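Local coordinates for protein Afp1 (Serratia entomophila, PDB 6RBN) that probably builds the inner tube that runs within the sheath of the anti-feeding prophage, a contractile injection system, at residues A[98-102]-A[103-107]. Residues are numbered along the deposited sequence; the frame is centred on the assembly and turned at random.
Sequences LTNEA and GTEVL
The flat amide of N100 lies alongside the side chain of E105, its plane turned 59° from the E105 carboxylate. On one face, E105 CG comes to ND2 at 3.8 Å. On the other, T104 OG1 approaches ND2 at 3.9 Å, too far for a bond. From that same face, E101 N donates to N100 OD1, 2.7 Å away and above the carbonyl plane. This bond helps to fix the amide, whose CG stands anti to the backbone N (chi1 -162°). Nearer the backbone, N100 CB packs on E105 CB at 3.7 Å.

The backbone makes a beta hairpin joining strands 92-99 and 106-107. N100 N bonds to E105 O at 2.9 Å, and L107 N bonds to L98 O at 2.7 Å. T99 and V106 form the non-hydrogen-bonded pair between them. N100 to G103 form a type I beta turn, closed by a weak bond from G103 N to N100 O. G103 ends the turn with a positive phi of 100°, readily taken by glycine.

E101 OE1 makes a salt bridge to R18. P278 of Afp2 packs on V106, N400 of Afp3 on the loop. L98 and L107 touch I14, and strand 92-99 pairs antiparallel with 109-121 in the sheet of this gp19-like tube protein.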
loop_
_atom_site.group_PDB
_atom_site.type_symbol
_atom_site.label_atom_id
_atom_site.label_comp_id
_atom_site.label_asym_id
_atom_site.label_seq_id
_atom_site.Cartn_x
_atom_site.Cartn_y
_atom_site.Cartn_z
ATOM N N LEU A 98 -9.986 -38.178 26.752
ATOM C CA LEU A 98 -9.379 -36.851 26.713
ATOM C C LEU A 98 -8.184 -36.827 27.651
ATOM O O LEU A 98 -8.300 -37.177 28.829
ATOM C CB LEU A 98 -10.386 -35.770 27.089
ATOM C CG LEU A 98 -11.435 -35.457 26.028
ATOM C CD1 LEU A 98 -12.433 -34.459 26.551
ATOM C CD2 LEU A 98 -10.749 -34.915 24.803
ATOM N N THR A 99 -7.037 -36.416 27.131
ATOM C CA THR A 99 -5.763 -36.733 27.744
ATOM C C THR A 99 -5.005 -35.439 28.027
ATOM O O THR A 99 -5.287 -34.388 27.449
ATOM C CB THR A 99 -4.970 -37.672 26.809
ATOM O OG1 THR A 99 -5.865 -38.661 26.295
ATOM C CG2 THR A 99 -3.891 -38.445 27.540
ATOM N N ASN A 100 -4.053 -35.528 28.954
ATOM C CA ASN A 100 -3.053 -34.505 29.210
ATOM C C ASN A 100 -2.157 -34.325 27.976
ATOM O O ASN A 100 -2.166 -35.138 27.046
ATOM C CB ASN A 100 -2.234 -34.918 30.433
ATOM C CG ASN A 100 -1.479 -33.779 31.055
ATOM O OD1 ASN A 100 -1.526 -32.649 30.574
ATOM N ND2 ASN A 100 -0.778 -34.067 32.143
ATOM N N GLU A 101 -1.372 -33.243 27.974
ATOM C CA GLU A 101 -0.465 -32.974 26.861
ATOM C C GLU A 101 0.617 -34.041 26.743
ATOM O O GLU A 101 0.893 -34.539 25.647
ATOM C CB GLU A 101 0.168 -31.593 27.017
ATOM C CG GLU A 101 1.185 -31.253 25.938
ATOM C CD GLU A 101 0.572 -31.103 24.558
ATOM O OE1 GLU A 101 -0.597 -30.684 24.458
ATOM O OE2 GLU A 101 1.260 -31.420 23.566
ATOM N N ALA A 102 1.231 -34.417 27.865
ATOM C CA ALA A 102 2.251 -35.455 27.829
ATOM C C ALA A 102 1.660 -36.843 27.634
ATOM O O ALA A 102 2.347 -37.726 27.116
ATOM C CB ALA A 102 3.077 -35.424 29.111
ATOM N N GLY A 103 0.409 -37.049 28.023
ATOM C CA GLY A 103 -0.212 -38.351 27.959
ATOM C C GLY A 103 -0.249 -39.112 29.262
ATOM O O GLY A 103 -0.577 -40.302 29.252
ATOM N N THR A 104 0.064 -38.466 30.382
ATOM C CA THR A 104 0.187 -39.134 31.668
ATOM C C THR A 104 -1.016 -38.913 32.571
ATOM O O THR A 104 -0.978 -39.305 33.740
ATOM C CB THR A 104 1.456 -38.668 32.379
ATOM O OG1 THR A 104 1.365 -37.264 32.645
ATOM C CG2 THR A 104 2.670 -38.926 31.509
ATOM N N GLU A 105 -2.071 -38.277 32.068
ATOM C CA GLU A 105 -3.309 -38.087 32.815
ATOM C C GLU A 105 -4.479 -38.259 31.864
ATOM O O GLU A 105 -4.458 -37.724 30.754
ATOM C CB GLU A 105 -3.385 -36.699 33.464
ATOM C CG GLU A 105 -2.396 -36.433 34.582
ATOM C CD GLU A 105 -2.699 -37.226 35.830
ATOM O OE1 GLU A 105 -3.893 -37.456 36.109
ATOM O OE2 GLU A 105 -1.742 -37.619 36.532
ATOM N N VAL A 106 -5.485 -39.007 32.295
ATOM C CA VAL A 106 -6.761 -39.108 31.596
ATOM C C VAL A 106 -7.746 -38.184 32.288
ATOM O O VAL A 106 -7.935 -38.270 33.506
ATOM C CB VAL A 106 -7.271 -40.556 31.577
ATOM C CG1 VAL A 106 -8.695 -40.613 31.082
ATOM C CG2 VAL A 106 -6.390 -41.398 30.687
ATOM N N LEU A 107 -8.369 -37.294 31.520
ATOM C CA LEU A 107 -9.245 -36.285 32.100
ATOM C C LEU A 107 -10.696 -36.761 32.136
ATOM O O LEU A 107 -11.289 -36.888 33.209
ATOM C CB LEU A 107 -9.118 -34.986 31.303
ATOM C CG LEU A 107 -7.706 -34.406 31.260
ATOM C CD1 LEU A 107 -7.644 -33.226 30.317
ATOM C CD2 LEU A 107 -7.241 -34.018 32.648
#